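Long-range contacts in L-talarate/galactarate dehydratase (Salmonella typhimurium, PDB 2PP1), which dehydrates L-talarate and galactarate to 5-keto-4-deoxy-D-glucarate and, in competition with that reaction, epimerises L-talarate to galactarate, using one magnesium ion per subunit: residues A41-D46 against P56-A61; F78-R83 against P327-E332; Y165-G170 against E348-L353; G277-S282 against A302-G307. One frame throughout, in Å; residues are numbered along the deposited sequence.

Contact 1. Residues A41-D46 against P56-A61; sequences ATPVSD and PLTEVA. With LLH ((2R,3S,4R)-2,3,4-trihydroxy-5-(hydroxyamino)-5-oxopentanoic acid), chain H.
Val44 and Leu57 face each other as an antiparallel hydrogen-bonded pair, and their backbones supply the polar part of the contact. Val44 N donates to Leu57 O at 2.8 Å, and Leu57 N returns a bond of the same length to Val44 O. Both bonds are nearly straight, at 171°. Two softer CA-H...O contacts flank them, from Pro43 CA to Leu57 O (3.4 Å) and from Pro56 CA to Val44 O. Proline, which has no N-H to offer, suits these flanking places at the ends of a one-bridge pairing.

The apolar contacts fall into two groups. The branched side chain of Val44 meets Leu57 on the face of the sheet that both side chains share, CB to CB at 4.2 Å, and the exposed Pro43 CB rests on Pro56 CB at 4.0 Å. Ser45 OG lies 3.5 Å from Pro56 CG, a small side chain leaving room for the proline ring.

Toward the ligand, Leu57 CG stands anti to the backbone N (chi1 -175°), beside the carbonyl carbon, and CD2 comes within 4.0 Å of LLH O5A. Asp46 OD2 accepts a hydrogen bond from LLH O3 at 2.7 Å and also forms a salt bridge with Lys48. The pairing lies just before Asp46 and is consistent with a fixed path into this substrate-binding residue, whose carboxylate, partnered by Lys48, is suited to receiving a sugar-acid hydroxyl.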
# COMPACT_ATOMS: atom_id res chain seq x y z
N ALA A 41 36.33 -5.46 -11.73
CA ALA A 41 37.77 -5.51 -11.94
C ALA A 41 38.51 -5.95 -10.69
O ALA A 41 39.49 -6.69 -10.75
CB ALA A 41 38.28 -4.15 -12.38
N THR A 42 38.04 -5.48 -9.54
CA THR A 42 38.65 -5.84 -8.28
C THR A 42 37.77 -6.86 -7.55
O THR A 42 36.70 -6.52 -7.06
CB THR A 42 38.84 -4.59 -7.39
OG1 THR A 42 39.75 -3.68 -8.02
CG2 THR A 42 39.39 -4.99 -6.02
N PRO A 43 38.21 -8.13 -7.49
CA PRO A 43 37.44 -9.18 -6.80
C PRO A 43 37.05 -8.70 -5.40
O PRO A 43 37.88 -8.19 -4.65
CB PRO A 43 38.42 -10.35 -6.76
CG PRO A 43 39.18 -10.18 -8.05
CD PRO A 43 39.45 -8.68 -8.06
N VAL A 44 35.78 -8.87 -5.04
CA VAL A 44 35.28 -8.42 -3.76
C VAL A 44 35.10 -9.52 -2.72
O VAL A 44 34.51 -10.56 -3.00
CB VAL A 44 33.93 -7.70 -3.96
CG1 VAL A 44 33.34 -7.29 -2.63
CG2 VAL A 44 34.14 -6.49 -4.87
N SER A 45 35.61 -9.28 -1.51
CA SER A 45 35.50 -10.26 -0.43
C SER A 45 34.97 -9.71 0.90
O SER A 45 35.58 -8.82 1.48
CB SER A 45 36.86 -10.91 -0.15
OG SER A 45 37.30 -11.72 -1.23
N ASP A 46 33.83 -10.22 1.36
CA ASP A 46 33.33 -9.81 2.67
C ASP A 46 33.64 -11.01 3.56
O ASP A 46 34.34 -11.94 3.13
CB ASP A 46 31.82 -9.49 2.67
CG ASP A 46 30.95 -10.63 2.14
OD1 ASP A 46 31.33 -11.81 2.26
OD2 ASP A 46 29.86 -10.32 1.61
N PRO A 56 35.68 -15.15 -3.86
CA PRO A 56 35.52 -13.71 -4.11
C PRO A 56 34.49 -13.43 -5.22
O PRO A 56 34.33 -14.23 -6.14
CB PRO A 56 36.92 -13.27 -4.50
CG PRO A 56 37.80 -14.19 -3.68
CD PRO A 56 37.10 -15.53 -3.85
N LEU A 57 33.79 -12.31 -5.11
CA LEU A 57 32.79 -11.90 -6.09
C LEU A 57 33.51 -11.18 -7.24
O LEU A 57 34.24 -10.22 -7.02
CB LEU A 57 31.77 -10.95 -5.44
CG LEU A 57 30.59 -10.52 -6.32
CD1 LEU A 57 29.69 -11.73 -6.61
CD2 LEU A 57 29.78 -9.41 -5.60
N THR A 58 33.29 -11.64 -8.47
CA THR A 58 33.97 -11.03 -9.62
C THR A 58 33.03 -10.40 -10.63
O THR A 58 33.48 -9.76 -11.59
CB THR A 58 34.85 -12.06 -10.35
OG1 THR A 58 34.02 -13.13 -10.84
CG2 THR A 58 35.90 -12.63 -9.40
N GLU A 59 31.73 -10.58 -10.44
CA GLU A 59 30.77 -9.99 -11.35
C GLU A 59 29.38 -10.02 -10.73
O GLU A 59 29.16 -10.69 -9.71
CB GLU A 59 30.75 -10.77 -12.67
CG GLU A 59 30.02 -12.10 -12.56
CD GLU A 59 30.06 -12.90 -13.85
OE1 GLU A 59 30.33 -12.31 -14.92
OE2 GLU A 59 29.81 -14.12 -13.80
N VAL A 60 28.45 -9.29 -11.34
CA VAL A 60 27.08 -9.27 -10.84
C VAL A 60 26.12 -9.51 -11.98
O VAL A 60 26.19 -8.84 -13.01
CB VAL A 60 26.74 -7.91 -10.17
CG1 VAL A 60 25.30 -7.93 -9.67
CG2 VAL A 60 27.71 -7.64 -9.03
N ALA A 61 25.23 -10.48 -11.81
CA ALA A 61 24.24 -10.77 -12.84
C ALA A 61 23.15 -9.72 -12.73
O ALA A 61 22.72 -9.39 -11.62
CB ALA A 61 23.64 -12.16 -12.64
O5A LLH H . 30.35 -9.53 -1.62
C5 LLH H . 29.12 -9.76 -1.48
O5B LLH H . 28.61 -10.89 -1.30
C4 LLH H . 28.16 -8.56 -1.55
O4 LLH H . 28.82 -7.40 -2.05
C3 LLH H . 27.58 -8.31 -0.15
O3 LLH H . 28.64 -8.11 0.80
C2 LLH H . 26.64 -7.08 -0.11
O2 LLH H . 25.50 -7.45 -0.89
C1 LLH H . 26.19 -6.65 1.30
O1 LLH H . 25.93 -7.47 2.18
N LLH H . 26.12 -5.32 1.52
ON LLH H . 25.37 -4.76 2.54

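Contact 2. Residues F78-R83 against P327-E332; sequences FSYSKR and PHFAME. With LLH ((2R,3S,4R)-2,3,4-trihydroxy-5-(hydroxyamino)-5-oxopentanoic acid), chain H.
Tyr80 CG sits between its backbone N and carbonyl carbon (chi1 72°), which raises the ring from strand 74-81 toward Phe329; the side chain of Lys82, fully extended beyond CG, carries NZ to the same phenylalanine and on to the ligand. The two aromatic rings form a T-shaped pair: an edge of Phe329, led by CD2, points at one face of Tyr80, with planes at 64° and centroids 4.9 Å apart. Phe329 in turn offers a face to Lys82. NZ lies 3.7 Å from the Phe329 ring centroid, close to the normal, a cation-pi contact, and the neighbouring CE adds a CH-pi contact. A long aliphatic chain ending in a cation fits this place, since both parts can lie over a ring.

At the edge of the His328 ring, Tyr80 OH approaches CE1 at 3.2 Å. Tyr80 OH and His328 ND1 both hydrogen-bond to Asp301 OD2, the residue credited with raising the basicity of this histidine.

The ligand gathers the polar ends. Lys82 NZ donates to LLH O2 at 2.8 Å and only weakly to O4. His328 NE2 is hydrogen-bonded to the same LLH O2 at 2.7 Å. Arg83 NH1 reaches LLH O5B at 3.0 Å, with an N-H...O angle of 165°. The capping domain and the barrel domain therefore meet in a shared substrate site, where Lys82 and the proton donor/acceptor His328 converge on one hydroxyl oxygen.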
# COMPACT_ATOMS: atom_id res chain seq x y z
N PHE A 78 14.68 -4.17 -13.02
CA PHE A 78 15.67 -5.23 -12.98
C PHE A 78 15.81 -5.91 -11.61
O PHE A 78 15.32 -5.41 -10.59
CB PHE A 78 17.03 -4.66 -13.39
CG PHE A 78 17.65 -3.75 -12.35
CD1 PHE A 78 18.44 -4.27 -11.32
CD2 PHE A 78 17.41 -2.38 -12.38
CE1 PHE A 78 18.98 -3.43 -10.34
CE2 PHE A 78 17.95 -1.53 -11.41
CZ PHE A 78 18.73 -2.06 -10.38
N SER A 79 16.45 -7.07 -11.62
CA SER A 79 16.77 -7.80 -10.41
C SER A 79 18.23 -8.20 -10.67
O SER A 79 18.79 -7.83 -11.71
CB SER A 79 15.87 -9.03 -10.18
OG SER A 79 16.08 -10.04 -11.15
N TYR A 80 18.84 -8.93 -9.76
CA TYR A 80 20.24 -9.27 -9.93
C TYR A 80 20.58 -10.48 -9.11
O TYR A 80 19.76 -11.00 -8.35
CB TYR A 80 21.10 -8.11 -9.43
CG TYR A 80 21.09 -8.01 -7.91
CD1 TYR A 80 22.03 -8.69 -7.13
CD2 TYR A 80 20.06 -7.32 -7.25
CE1 TYR A 80 21.95 -8.68 -5.73
CE2 TYR A 80 19.98 -7.31 -5.85
CZ TYR A 80 20.92 -7.99 -5.09
OH TYR A 80 20.83 -8.01 -3.72
N SER A 81 21.82 -10.91 -9.25
CA SER A 81 22.32 -12.03 -8.47
C SER A 81 23.81 -11.87 -8.27
O SER A 81 24.55 -11.58 -9.22
CB SER A 81 22.04 -13.37 -9.17
OG SER A 81 22.54 -14.43 -8.37
N LYS A 82 24.25 -12.00 -7.02
CA LYS A 82 25.67 -11.93 -6.71
C LYS A 82 26.02 -13.39 -6.50
O LYS A 82 25.62 -14.00 -5.49
CB LYS A 82 25.91 -11.10 -5.44
CG LYS A 82 25.59 -9.61 -5.63
CD LYS A 82 25.99 -8.77 -4.41
CE LYS A 82 25.59 -7.30 -4.60
NZ LYS A 82 25.98 -6.41 -3.46
N ARG A 83 26.73 -13.94 -7.48
CA ARG A 83 27.14 -15.35 -7.54
C ARG A 83 26.00 -16.10 -8.23
O ARG A 83 25.12 -15.47 -8.82
CB ARG A 83 27.45 -15.92 -6.15
CG ARG A 83 28.69 -15.26 -5.52
CD ARG A 83 29.14 -15.92 -4.23
NE ARG A 83 30.33 -15.26 -3.70
CZ ARG A 83 30.31 -14.10 -3.04
NH1 ARG A 83 29.16 -13.47 -2.82
NH2 ARG A 83 31.45 -13.56 -2.60
N PRO A 327 17.14 -0.25 3.27
CA PRO A 327 17.13 -1.17 2.13
C PRO A 327 18.55 -1.56 1.73
O PRO A 327 19.48 -0.78 1.89
CB PRO A 327 16.43 -0.37 1.04
CG PRO A 327 15.51 0.53 1.84
CD PRO A 327 16.40 0.98 2.95
N HIS A 328 18.70 -2.77 1.20
CA HIS A 328 20.01 -3.26 0.79
C HIS A 328 20.30 -3.14 -0.70
O HIS A 328 19.48 -3.53 -1.53
CB HIS A 328 20.16 -4.73 1.22
CG HIS A 328 21.24 -5.48 0.51
ND1 HIS A 328 21.02 -6.20 -0.64
CD2 HIS A 328 22.55 -5.64 0.80
CE1 HIS A 328 22.14 -6.77 -1.03
NE2 HIS A 328 23.09 -6.45 -0.17
N PHE A 329 21.47 -2.59 -1.03
CA PHE A 329 21.91 -2.48 -2.42
C PHE A 329 20.90 -1.71 -3.29
O PHE A 329 20.13 -0.89 -2.78
CB PHE A 329 22.13 -3.90 -2.96
CG PHE A 329 22.98 -3.98 -4.21
CD1 PHE A 329 24.23 -3.39 -4.26
CD2 PHE A 329 22.54 -4.71 -5.31
CE1 PHE A 329 25.04 -3.52 -5.41
CE2 PHE A 329 23.33 -4.85 -6.45
CZ PHE A 329 24.58 -4.25 -6.50
N ALA A 330 20.94 -1.98 -4.59
CA ALA A 330 20.05 -1.36 -5.58
C ALA A 330 19.50 0.01 -5.20
O ALA A 330 18.27 0.22 -5.18
CB ALA A 330 18.88 -2.32 -5.89
N MET A 331 20.39 0.95 -4.92
CA MET A 331 19.94 2.29 -4.54
C MET A 331 19.09 2.93 -5.64
O MET A 331 18.21 3.75 -5.35
CB MET A 331 21.14 3.18 -4.22
CG MET A 331 22.10 3.37 -5.38
SD MET A 331 23.59 4.23 -4.87
CE MET A 331 24.26 4.74 -6.53
N GLU A 332 19.35 2.56 -6.89
CA GLU A 332 18.60 3.12 -8.01
C GLU A 332 17.09 2.88 -7.84
O GLU A 332 16.27 3.62 -8.37
CB GLU A 332 19.06 2.50 -9.34
CG GLU A 332 20.52 2.81 -9.74
CD GLU A 332 21.55 2.10 -8.87
OE1 GLU A 332 21.18 1.13 -8.17
OE2 GLU A 332 22.73 2.50 -8.91
O5A LLH H . 30.35 -9.53 -1.62
C5 LLH H . 29.12 -9.76 -1.48
O5B LLH H . 28.61 -10.89 -1.30
C4 LLH H . 28.16 -8.56 -1.55
O4 LLH H . 28.82 -7.40 -2.05
C3 LLH H . 27.58 -8.31 -0.15
O3 LLH H . 28.64 -8.11 0.80
C2 LLH H . 26.64 -7.08 -0.11
O2 LLH H . 25.50 -7.45 -0.89
C1 LLH H . 26.19 -6.65 1.30
O1 LLH H . 25.93 -7.47 2.18
N LLH H . 26.12 -5.32 1.52
ON LLH H . 25.37 -4.76 2.54

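Contact 3. Residues Y165-G170 against E348-L353; sequences YNTSGG and EHFEWL. With LLH ((2R,3S,4R)-2,3,4-trihydroxy-5-(hydroxyamino)-5-oxopentanoic acid), chain H.
Tyr165 and Asn166 pair in parallel with Glu348 and His349, joining neighbouring strands 161-166 and 346-349 of the modified TIM barrel. His349 N donates to Tyr165 O at 2.8 Å, and two residues on, Thr167 N donates to His349 O at 3.2 Å, so the pairing runs one residue past strand 161-166.

Asparagine suits position 166 because its amide can both donate and accept. With CG anti to the backbone N (chi1 168°), Asn166 ND2 spends one N-H on His349 ND1 (3.0 Å), nearly in both the ring and amide planes, and the other on Ser168 OG. Its OD1 accepts from Gly169 N at 2.9 Å, an Asx motif that accompanies the type I turn from Thr167 to Gly170. The His349 ring stacks on Tyr12 of the second subunit.

Glu348, a substrate-binding residue, has both oxygens engaged. OE2 takes the Thr167 hydroxyl on its anti lone pair at 2.6 Å, forms a salt bridge with Lys195 and lies 2.7 Å from LLH ON; OE1 accepts from Phe329 N. Tyr165 lays its ring face over Glu348 CA, a CH-pi contact, its OH near the carboxylate but poorly angled for a hydrogen bond. Phe350 packs against Thr167 CG2, and CD2, at its ring edge, points at a face of Trp352. Ser168 OG, already accepting from Asn166, donates to Glu351 OE1 at 2.6 Å, on its syn lone pair.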
# COMPACT_ATOMS: atom_id res chain seq x y z
N TYR A 165 24.87 6.07 3.03
CA TYR A 165 26.15 5.63 3.55
C TYR A 165 26.80 4.73 2.50
O TYR A 165 26.11 4.10 1.70
CB TYR A 165 25.97 4.85 4.87
CG TYR A 165 25.43 3.45 4.68
CD1 TYR A 165 26.28 2.37 4.44
CD2 TYR A 165 24.05 3.21 4.71
CE1 TYR A 165 25.78 1.08 4.22
CE2 TYR A 165 23.54 1.94 4.50
CZ TYR A 165 24.41 0.88 4.26
OH TYR A 165 23.89 -0.38 4.07
N ASN A 166 28.13 4.66 2.50
CA ASN A 166 28.83 3.82 1.53
C ASN A 166 29.26 2.48 2.10
O ASN A 166 29.64 2.38 3.27
CB ASN A 166 30.07 4.54 0.99
CG ASN A 166 30.97 3.60 0.21
OD1 ASN A 166 31.89 2.99 0.77
ND2 ASN A 166 30.70 3.44 -1.08
N THR A 167 29.20 1.45 1.26
CA THR A 167 29.58 0.09 1.64
C THR A 167 30.76 -0.44 0.82
O THR A 167 31.60 -1.17 1.34
CB THR A 167 28.40 -0.89 1.45
OG1 THR A 167 27.34 -0.55 2.34
CG2 THR A 167 28.84 -2.33 1.72
N SER A 168 30.82 -0.06 -0.46
CA SER A 168 31.87 -0.54 -1.36
C SER A 168 33.30 -0.25 -0.95
O SER A 168 34.22 -0.93 -1.41
CB SER A 168 31.65 -0.00 -2.78
OG SER A 168 31.73 1.40 -2.79
N GLY A 169 33.51 0.75 -0.11
CA GLY A 169 34.87 1.07 0.30
C GLY A 169 35.29 0.45 1.63
O GLY A 169 36.34 0.79 2.17
N GLY A 170 34.48 -0.46 2.18
CA GLY A 170 34.83 -1.05 3.46
C GLY A 170 34.89 -2.57 3.49
O GLY A 170 34.66 -3.19 4.52
N GLU A 348 21.79 2.62 0.93
CA GLU A 348 23.11 2.03 0.78
C GLU A 348 23.73 2.34 -0.58
O GLU A 348 23.10 2.13 -1.61
CB GLU A 348 23.04 0.51 1.00
CG GLU A 348 24.35 -0.23 0.78
CD GLU A 348 24.30 -1.67 1.32
OE1 GLU A 348 23.24 -2.33 1.24
OE2 GLU A 348 25.34 -2.15 1.81
N HIS A 349 24.96 2.83 -0.57
CA HIS A 349 25.64 3.18 -1.81
C HIS A 349 26.75 2.23 -2.28
O HIS A 349 27.58 1.76 -1.49
CB HIS A 349 26.23 4.60 -1.71
CG HIS A 349 27.20 4.92 -2.81
ND1 HIS A 349 28.51 4.49 -2.79
CD2 HIS A 349 27.04 5.57 -3.99
CE1 HIS A 349 29.11 4.86 -3.91
NE2 HIS A 349 28.23 5.51 -4.65
N PHE A 350 26.72 1.96 -3.58
CA PHE A 350 27.69 1.13 -4.29
C PHE A 350 27.75 1.89 -5.62
O PHE A 350 26.74 2.44 -6.05
CB PHE A 350 27.17 -0.28 -4.59
CG PHE A 350 27.32 -1.26 -3.46
CD1 PHE A 350 26.42 -1.29 -2.40
CD2 PHE A 350 28.35 -2.21 -3.49
CE1 PHE A 350 26.52 -2.24 -1.39
CE2 PHE A 350 28.47 -3.17 -2.49
CZ PHE A 350 27.55 -3.19 -1.44
N GLU A 351 28.91 1.91 -6.27
CA GLU A 351 29.02 2.60 -7.56
C GLU A 351 28.89 1.58 -8.69
O GLU A 351 28.78 1.94 -9.86
CB GLU A 351 30.36 3.32 -7.69
CG GLU A 351 31.58 2.39 -7.68
CD GLU A 351 32.12 2.13 -6.28
OE1 GLU A 351 31.32 1.91 -5.35
OE2 GLU A 351 33.35 2.14 -6.11
N TRP A 352 28.88 0.30 -8.32
CA TRP A 352 28.81 -0.81 -9.26
C TRP A 352 27.83 -0.71 -10.42
O TRP A 352 28.17 -1.03 -11.55
CB TRP A 352 28.54 -2.13 -8.52
CG TRP A 352 29.55 -2.49 -7.49
CD1 TRP A 352 30.68 -1.79 -7.16
CD2 TRP A 352 29.52 -3.63 -6.62
NE1 TRP A 352 31.36 -2.43 -6.14
CE2 TRP A 352 30.67 -3.56 -5.80
CE3 TRP A 352 28.65 -4.72 -6.47
CZ2 TRP A 352 30.96 -4.54 -4.83
CZ3 TRP A 352 28.94 -5.69 -5.50
CH2 TRP A 352 30.08 -5.59 -4.70
N LEU A 353 26.60 -0.27 -10.14
CA LEU A 353 25.59 -0.20 -11.19
C LEU A 353 25.56 1.11 -11.98
O LEU A 353 24.79 1.22 -12.93
CB LEU A 353 24.19 -0.45 -10.61
CG LEU A 353 23.99 -1.70 -9.74
CD1 LEU A 353 22.49 -1.88 -9.51
CD2 LEU A 353 24.56 -2.94 -10.40
O5A LLH H . 30.35 -9.53 -1.62
C5 LLH H . 29.12 -9.76 -1.48
O5B LLH H . 28.61 -10.89 -1.30
C4 LLH H . 28.16 -8.56 -1.55
O4 LLH H . 28.82 -7.40 -2.05
C3 LLH H . 27.58 -8.31 -0.15
O3 LLH H . 28.64 -8.11 0.80
C2 LLH H . 26.64 -7.08 -0.11
O2 LLH H . 25.50 -7.45 -0.89
C1 LLH H . 26.19 -6.65 1.30
O1 LLH H . 25.93 -7.47 2.18
N LLH H . 26.12 -5.32 1.52
ON LLH H . 25.37 -4.76 2.54

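Contact 4. Residues G277-S282 against A302-G307; sequences GEMLTS and APRVGG. With MG (magnesium ion), chain G; LLH ((2R,3S,4R)-2,3,4-trihydroxy-5-(hydroxyamino)-5-oxopentanoic acid), chain H.
The magnesium site of this enolase-superfamily barrel borders the contact, in which the loop after strand 274-276 meets the short helix 302-305. Glu278, one of the metal ligands, binds the magnesium ion through OE1 at 2.2 Å; Asp226 and Glu252 also bind it, together with LLH O1, LLH ON and a water. The backbone O of Glu278 accepts from Arg304 NH1 at 2.9 Å, the donor standing well above the carbonyl plane.

Arginine suits its place because its several N-H groups can serve different partners. While NH1 holds the backbone, Arg304 NH2 donates to a different water at 2.9 Å; that water donates to Glu278 OE2 and lies 2.8 Å from LLH O2. A direct salt bridge between Glu278 OE2 and Arg304 NH1 is long, 3.9 Å. Met279, bent at chi2 and chi3 (-58° and -59°), runs beside Arg304 and lays CE over one guanidinium face.

Further along, Val305 CG1 packs 3.6 Å from Leu280 O, and Thr281 CA makes a CA-H...O contact with Arg304 O. Arg304 is thus a second-shell residue: by bonding the main chain of Glu278 and, through water, its OE2, it is probably placed to orient this metal ligand and may partly offset its charge.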
# COMPACT_ATOMS: atom_id res chain seq x y z
N GLY A 277 18.16 -8.82 7.16
CA GLY A 277 17.10 -9.04 6.19
C GLY A 277 17.44 -9.02 4.71
O GLY A 277 16.65 -9.49 3.87
N GLU A 278 18.60 -8.50 4.35
CA GLU A 278 18.97 -8.42 2.94
C GLU A 278 18.89 -9.76 2.19
O GLU A 278 18.60 -9.78 0.99
CB GLU A 278 20.38 -7.90 2.79
CG GLU A 278 21.41 -8.96 3.06
CD GLU A 278 22.77 -8.52 2.66
OE1 GLU A 278 23.26 -7.55 3.25
OE2 GLU A 278 23.35 -9.14 1.74
N MET A 279 19.16 -10.86 2.88
CA MET A 279 19.15 -12.17 2.24
C MET A 279 17.77 -12.80 2.08
O MET A 279 17.61 -13.77 1.35
CB MET A 279 20.06 -13.15 3.00
CG MET A 279 21.49 -12.68 3.18
SD MET A 279 22.34 -12.36 1.62
CE MET A 279 22.23 -13.98 0.82
N LEU A 280 16.77 -12.25 2.76
CA LEU A 280 15.42 -12.80 2.68
C LEU A 280 14.83 -12.62 1.29
O LEU A 280 15.08 -11.61 0.62
CB LEU A 280 14.53 -12.17 3.75
CG LEU A 280 15.14 -12.29 5.17
CD1 LEU A 280 14.17 -11.72 6.21
CD2 LEU A 280 15.45 -13.74 5.48
N THR A 281 14.05 -13.60 0.85
CA THR A 281 13.48 -13.55 -0.49
C THR A 281 11.96 -13.56 -0.61
O THR A 281 11.41 -14.19 -1.51
CB THR A 281 14.05 -14.72 -1.34
OG1 THR A 281 13.56 -15.96 -0.83
CG2 THR A 281 15.56 -14.73 -1.27
N SER A 282 11.28 -12.88 0.31
CA SER A 282 9.82 -12.80 0.26
C SER A 282 9.26 -12.03 1.45
O SER A 282 9.95 -11.81 2.44
CB SER A 282 9.19 -14.19 0.25
OG SER A 282 9.27 -14.80 1.53
N ALA A 302 14.24 -5.06 -2.71
CA ALA A 302 13.15 -5.22 -3.67
C ALA A 302 13.41 -6.34 -4.68
O ALA A 302 12.56 -7.21 -4.90
CB ALA A 302 12.88 -3.89 -4.38
N PRO A 303 14.58 -6.32 -5.34
CA PRO A 303 14.85 -7.39 -6.31
C PRO A 303 14.76 -8.77 -5.68
O PRO A 303 14.14 -9.68 -6.23
CB PRO A 303 16.26 -7.06 -6.80
CG PRO A 303 16.24 -5.53 -6.77
CD PRO A 303 15.59 -5.26 -5.42
N ARG A 304 15.37 -8.92 -4.50
CA ARG A 304 15.38 -10.19 -3.79
C ARG A 304 14.04 -10.71 -3.31
O ARG A 304 13.80 -11.92 -3.35
CB ARG A 304 16.34 -10.14 -2.59
CG ARG A 304 17.82 -10.10 -2.96
CD ARG A 304 18.55 -11.24 -2.31
NE ARG A 304 19.96 -11.32 -2.69
CZ ARG A 304 20.95 -10.74 -2.03
NH1 ARG A 304 20.70 -10.02 -0.95
NH2 ARG A 304 22.21 -10.91 -2.43
N VAL A 305 13.16 -9.81 -2.86
CA VAL A 305 11.86 -10.23 -2.32
C VAL A 305 10.73 -10.37 -3.33
O VAL A 305 9.60 -10.71 -2.97
CB VAL A 305 11.39 -9.29 -1.17
CG1 VAL A 305 12.42 -9.25 -0.07
CG2 VAL A 305 11.14 -7.88 -1.70
N GLY A 306 11.01 -10.09 -4.60
CA GLY A 306 9.97 -10.21 -5.60
C GLY A 306 9.51 -8.90 -6.21
O GLY A 306 8.50 -8.88 -6.93
N GLY A 307 10.22 -7.81 -5.94
CA GLY A 307 9.86 -6.53 -6.51
C GLY A 307 9.33 -5.45 -5.57
O GLY A 307 9.36 -5.57 -4.35
MG MG G . 24.86 -6.35 4.20
O5A LLH H . 30.35 -9.53 -1.62
C5 LLH H . 29.12 -9.76 -1.48
O5B LLH H . 28.61 -10.89 -1.30
C4 LLH H . 28.16 -8.56 -1.55
O4 LLH H . 28.82 -7.40 -2.05
C3 LLH H . 27.58 -8.31 -0.15
O3 LLH H . 28.64 -8.11 0.80
C2 LLH H . 26.64 -7.08 -0.11
O2 LLH H . 25.50 -7.45 -0.89
C1 LLH H . 26.19 -6.65 1.30
O1 LLH H . 25.93 -7.47 2.18
N LLH H . 26.12 -5.32 1.52
ON LLH H . 25.37 -4.76 2.54
O HOH W 1 24.23 -9.91 -0.60
O HOH W 2 24.69 -8.03 5.36

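Overall arrangement
Along the chain contact 1 closes first; contacts 2 and 3 then interleave, helix 331-340 leading to strand 346-349, and contact 4 falls within the span of both. Contacts 1 and 2 share the antiparallel sheet of the N-terminal domain through neighbouring strands 57-69 and 74-81, their centres about 14 Å apart. Contact 2 crosses to the barrel domain and lies about 9 Å, centre to centre, from contact 4 and about 12 Å from contact 3. Trp352 of contact 3 also packs on contact 1. All four touch the bound ligand, so the active site is assembled from both domains, while contacts 1 and 3 additionally meet the second subunit.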